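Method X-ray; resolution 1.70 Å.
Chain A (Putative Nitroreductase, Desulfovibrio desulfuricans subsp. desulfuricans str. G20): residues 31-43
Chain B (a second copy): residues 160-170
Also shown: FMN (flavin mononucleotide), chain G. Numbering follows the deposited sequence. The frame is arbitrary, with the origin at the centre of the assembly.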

# COMPACT_ATOMS: atom_id res chain seq x y z
N VAL A 31 -8.26 -15.16 -8.91
CA VAL A 31 -8.55 -13.75 -9.23
C VAL A 31 -9.48 -13.16 -8.15
O VAL A 31 -9.27 -12.01 -7.67
CB VAL A 31 -9.15 -13.57 -10.65
CG1 VAL A 31 -9.60 -12.12 -10.86
CG2 VAL A 31 -8.10 -14.04 -11.71
N ARG A 32 -10.49 -13.94 -7.76
CA ARG A 32 -11.42 -13.49 -6.72
C ARG A 32 -10.69 -13.21 -5.40
O ARG A 32 -10.93 -12.17 -4.76
CB ARG A 32 -12.53 -14.54 -6.50
CG ARG A 32 -13.68 -13.96 -5.68
CD ARG A 32 -14.68 -15.04 -5.26
NE ARG A 32 -14.09 -15.94 -4.27
CZ ARG A 32 -13.98 -15.67 -2.96
NH1 ARG A 32 -14.41 -14.52 -2.46
NH2 ARG A 32 -13.43 -16.57 -2.15
N LEU A 33 -9.83 -14.13 -4.98
CA LEU A 33 -9.06 -13.94 -3.74
C LEU A 33 -8.16 -12.70 -3.81
O LEU A 33 -8.03 -11.97 -2.80
CB LEU A 33 -8.23 -15.17 -3.38
CG LEU A 33 -9.05 -16.38 -2.98
CD1 LEU A 33 -8.16 -17.60 -2.88
CD2 LEU A 33 -9.81 -16.11 -1.64
N ILE A 34 -7.57 -12.45 -4.98
CA ILE A 34 -6.72 -11.29 -5.17
C ILE A 34 -7.57 -10.01 -5.04
O ILE A 34 -7.22 -9.07 -4.33
CB ILE A 34 -5.95 -11.34 -6.50
CG1 ILE A 34 -4.88 -12.44 -6.45
CG2 ILE A 34 -5.27 -10.01 -6.78
CD1 ILE A 34 -4.29 -12.84 -7.83
N LEU A 35 -8.71 -9.99 -5.71
CA LEU A 35 -9.58 -8.82 -5.66
C LEU A 35 -10.08 -8.58 -4.22
O LEU A 35 -10.13 -7.44 -3.77
CB LEU A 35 -10.75 -9.00 -6.62
CG LEU A 35 -10.45 -8.92 -8.12
CD1 LEU A 35 -11.72 -9.36 -8.88
CD2 LEU A 35 -10.03 -7.55 -8.51
N GLU A 36 -10.42 -9.66 -3.51
CA GLU A 36 -10.88 -9.55 -2.09
C GLU A 36 -9.81 -8.91 -1.21
O GLU A 36 -10.12 -8.14 -0.29
CB GLU A 36 -11.26 -10.94 -1.52
CG GLU A 36 -12.63 -11.44 -1.99
CD GLU A 36 -13.78 -10.66 -1.42
OE1 GLU A 36 -13.67 -10.14 -0.28
OE2 GLU A 36 -14.82 -10.57 -2.09
N ALA A 37 -8.55 -9.25 -1.47
CA ALA A 37 -7.41 -8.62 -0.76
C ALA A 37 -7.42 -7.12 -1.06
O ALA A 37 -7.24 -6.28 -0.18
CB ALA A 37 -6.09 -9.25 -1.20
N GLY A 38 -7.62 -6.78 -2.33
CA GLY A 38 -7.69 -5.39 -2.74
C GLY A 38 -8.77 -4.55 -2.06
O GLY A 38 -8.46 -3.46 -1.57
N ILE A 39 -10.01 -5.05 -1.99
CA ILE A 39 -11.11 -4.28 -1.41
C ILE A 39 -10.96 -4.12 0.10
O ILE A 39 -11.51 -3.16 0.69
CB ILE A 39 -12.50 -4.82 -1.78
CG1 ILE A 39 -12.80 -6.12 -1.08
CG2 ILE A 39 -12.66 -4.96 -3.32
CD1 ILE A 39 -14.30 -6.54 -1.27
N TRP A 40 -10.20 -5.01 0.74
CA TRP A 40 -9.96 -4.97 2.19
C TRP A 40 -8.77 -4.08 2.61
O TRP A 40 -8.49 -3.93 3.80
CB TRP A 40 -9.94 -6.37 2.82
CG TRP A 40 -11.35 -6.83 3.03
CD1 TRP A 40 -12.11 -7.57 2.17
CD2 TRP A 40 -12.22 -6.47 4.11
NE1 TRP A 40 -13.37 -7.73 2.67
CE2 TRP A 40 -13.47 -7.06 3.86
CE3 TRP A 40 -12.06 -5.74 5.28
CZ2 TRP A 40 -14.54 -6.92 4.73
CZ3 TRP A 40 -13.10 -5.58 6.13
CH2 TRP A 40 -14.35 -6.18 5.85
N ALA A 41 -8.09 -3.48 1.64
CA ALA A 41 -7.13 -2.43 1.98
C ALA A 41 -7.92 -1.29 2.63
O ALA A 41 -9.12 -1.10 2.36
CB ALA A 41 -6.42 -1.92 0.71
N PRO A 42 -7.28 -0.53 3.52
CA PRO A 42 -7.96 0.61 4.16
C PRO A 42 -8.13 1.82 3.22
O PRO A 42 -7.47 1.93 2.19
CB PRO A 42 -7.00 0.96 5.30
CG PRO A 42 -5.65 0.58 4.75
CD PRO A 42 -5.89 -0.68 3.99
N SER A 43 -9.05 2.71 3.57
CA SER A 43 -9.25 3.94 2.86
C SER A 43 -9.70 4.98 3.87
O SER A 43 -10.32 4.66 4.90
CB SER A 43 -10.29 3.78 1.74
OG SER A 43 -11.59 3.52 2.24
N SER B 160 -14.85 -3.22 11.14
CA SER B 160 -15.07 -2.46 9.91
C SER B 160 -16.04 -3.21 8.97
O SER B 160 -16.62 -4.24 9.31
CB SER B 160 -13.75 -2.12 9.20
OG SER B 160 -13.95 -1.11 8.23
N SER B 161 -16.23 -2.65 7.80
CA SER B 161 -17.06 -3.29 6.80
C SER B 161 -16.55 -2.86 5.43
O SER B 161 -15.84 -1.85 5.33
CB SER B 161 -18.52 -2.85 6.97
OG SER B 161 -18.67 -1.46 6.75
N ARG B 162 -16.86 -3.65 4.41
CA ARG B 162 -16.60 -3.26 3.03
C ARG B 162 -17.84 -3.62 2.23
O ARG B 162 -18.50 -4.63 2.51
CB ARG B 162 -15.43 -4.04 2.44
CG ARG B 162 -14.06 -3.67 3.01
CD ARG B 162 -13.62 -2.23 2.78
NE ARG B 162 -12.25 -2.11 3.29
CZ ARG B 162 -11.93 -1.96 4.58
NH1 ARG B 162 -12.87 -1.85 5.50
NH2 ARG B 162 -10.65 -1.97 4.95
N ARG B 163 -18.08 -2.85 1.20
CA ARG B 163 -19.16 -3.15 0.24
C ARG B 163 -18.73 -4.42 -0.52
O ARG B 163 -17.52 -4.75 -0.56
CB ARG B 163 -19.40 -1.96 -0.69
CG ARG B 163 -19.71 -0.71 0.06
CD ARG B 163 -20.31 0.40 -0.76
NE ARG B 163 -19.32 1.02 -1.64
CZ ARG B 163 -19.36 1.04 -2.97
NH1 ARG B 163 -20.37 0.49 -3.64
NH2 ARG B 163 -18.39 1.66 -3.63
N PRO B 164 -19.70 -5.15 -1.13
CA PRO B 164 -19.35 -6.39 -1.79
C PRO B 164 -18.47 -6.14 -2.99
O PRO B 164 -18.62 -5.12 -3.66
CB PRO B 164 -20.69 -6.98 -2.23
CG PRO B 164 -21.74 -6.24 -1.38
CD PRO B 164 -21.16 -4.88 -1.21
N LEU B 165 -17.55 -7.07 -3.24
CA LEU B 165 -16.66 -6.98 -4.40
C LEU B 165 -17.38 -6.63 -5.70
O LEU B 165 -16.91 -5.80 -6.50
CB LEU B 165 -15.89 -8.30 -4.56
CG LEU B 165 -14.97 -8.40 -5.79
CD1 LEU B 165 -13.99 -7.20 -5.86
CD2 LEU B 165 -14.21 -9.71 -5.75
N ALA B 166 -18.54 -7.25 -5.94
CA ALA B 166 -19.26 -7.04 -7.18
C ALA B 166 -19.62 -5.60 -7.44
O ALA B 166 -19.70 -5.17 -8.60
CB ALA B 166 -20.51 -7.95 -7.25
N GLU B 167 -19.85 -4.83 -6.37
CA GLU B 167 -20.12 -3.40 -6.52
C GLU B 167 -18.91 -2.57 -6.92
O GLU B 167 -19.07 -1.51 -7.51
CB GLU B 167 -20.67 -2.82 -5.22
CG GLU B 167 -22.06 -3.31 -4.91
CD GLU B 167 -22.67 -2.65 -3.69
OE1 GLU B 167 -22.10 -1.67 -3.11
OE2 GLU B 167 -23.71 -3.15 -3.27
N LEU B 168 -17.70 -3.05 -6.60
CA LEU B 168 -16.48 -2.28 -6.90
C LEU B 168 -15.87 -2.64 -8.26
O LEU B 168 -14.87 -2.05 -8.67
CB LEU B 168 -15.45 -2.50 -5.82
CG LEU B 168 -15.94 -2.35 -4.38
CD1 LEU B 168 -14.76 -2.43 -3.43
CD2 LEU B 168 -16.67 -1.08 -4.20
N LEU B 169 -16.41 -3.67 -8.89
CA LEU B 169 -15.98 -4.09 -10.20
C LEU B 169 -16.72 -3.33 -11.26
O LEU B 169 -17.94 -3.22 -11.22
CB LEU B 169 -16.24 -5.57 -10.38
CG LEU B 169 -15.23 -6.52 -9.73
CD1 LEU B 169 -15.91 -7.85 -9.55
CD2 LEU B 169 -13.92 -6.60 -10.60
N LEU B 170 -15.97 -2.83 -12.23
CA LEU B 170 -16.55 -2.08 -13.32
C LEU B 170 -17.31 -2.97 -14.30
O LEU B 170 -18.12 -2.48 -15.10
CB LEU B 170 -15.48 -1.28 -14.03
CG LEU B 170 -14.79 -0.19 -13.18
CD1 LEU B 170 -13.73 0.53 -13.99
CD2 LEU B 170 -15.79 0.79 -12.60
N1 FMN G . -8.41 6.54 11.08
C2 FMN G . -8.46 7.47 12.09
O2 FMN G . -8.91 7.13 13.15
N3 FMN G . -7.97 8.75 11.93
C4 FMN G . -7.40 9.16 10.76
O4 FMN G . -6.71 10.18 10.76
C4A FMN G . -7.36 8.26 9.72
N5 FMN G . -6.80 8.63 8.52
C5A FMN G . -6.72 7.71 7.50
C6 FMN G . -6.18 8.13 6.30
C7 FMN G . -6.06 7.23 5.24
C7M FMN G . -5.52 7.69 3.91
C8 FMN G . -6.51 5.92 5.36
C8M FMN G . -6.18 4.88 4.31
C9 FMN G . -7.08 5.52 6.55
C9A FMN G . -7.21 6.41 7.64
N10 FMN G . -7.77 6.02 8.87
C10 FMN G . -7.84 6.94 9.88
C1' FMN G . -8.26 4.63 9.13
C2' FMN G . -9.58 4.39 8.39
O2' FMN G . -10.63 5.07 9.03
C3' FMN G . -9.82 2.89 8.26
O3' FMN G . -8.85 2.27 7.47
C4' FMN G . -11.21 2.57 7.68
O4' FMN G . -12.22 3.06 8.55
C5' FMN G . -11.42 1.07 7.54
O5' FMN G . -11.20 0.41 8.78
P FMN G . -10.14 -0.77 8.88
O1P FMN G . -10.35 -1.46 10.21
O2P FMN G . -8.77 -0.12 8.76
O3P FMN G . -10.34 -1.74 7.76
O HOH W 1 -17.33 -9.39 -1.59

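What becomes of the carbonyls left over where the helix of chain A runs out? Within this stretch the backbone offers no N-H to the oxygens of I39(A), W40(A) and A41(A), and R162(B) reaches across from the other copy to meet all three. R162(B) NE lies 2.9 Å from I39(A) O, while R162(B) NH2 lies 3.1 Å from W40(A) O and 3.1 Å from A41(A) O. Each is a weak hydrogen bond, bent at the hydrogen, as is a longer one from R162(B) NE to A41(A) O at 3.4 Å.

Where do the better-aligned protons of R162(B) go? One goes to the flavin phosphate: NH2 of R162(B) donates to FMN O3P at 2.8 Å, nearly straight, and a positive guanidinium suits that site. Another goes to its own chain, from R162(B) NH1 to S161(B) O at 3.0 Å. R162(B) NH1 also makes weak bonds to S160(B) OG at 3.0 Å and to FMN O3P at 3.4 Å. With NE, NH1 and NH2 all engaged, the arginine ties chain A, chain B and the cofactor together.

How is so long a side chain held in place? R162(B) CG lies over the face of the indole of W40(A), 3.4 Å from the centroid of the six-membered ring and only 7° off its normal, a CH-pi contact. The CA-to-CB bond of W40(A) points sideways, but its ring comes nearer, and it also lies over one face of the guanidinium. The flat indole can therefore pack against both the aliphatic and the planar parts of the arginine, leaving the guanidinium edge free for oxygen acceptors.

What fills the apolar part of the contact? L165(B) points toward chain A and fits as a knob among R32(A), L35(A), E36(A) and I39(A), residues spread over two turns of the helix. L165(B) CD2 is 3.6 Å from L35(A) CB, and L165(B) CD1 is 3.6 Å from I39(A) CG2. That same I39(A) CG2 lies 3.3 Å from L168(B) CD1, and L35(A) CD1 meets L169(B) CD2 at 3.9 Å. These branched aliphatic side chains are buried and ask for no polar partner.

How is the backbone N-H of L165(B) satisfied beside this packing? Water 1 accepts from L165(B) N at 2.9 Å and donates to E36(A) OE2 at 2.8 Å. The E36(A) carboxylate thus provides a polar margin to the leucine pocket, while a long salt bridge, 4.0 Å from R32(A) NH1 to E36(A) OE2, also engages this carboxylate oxygen.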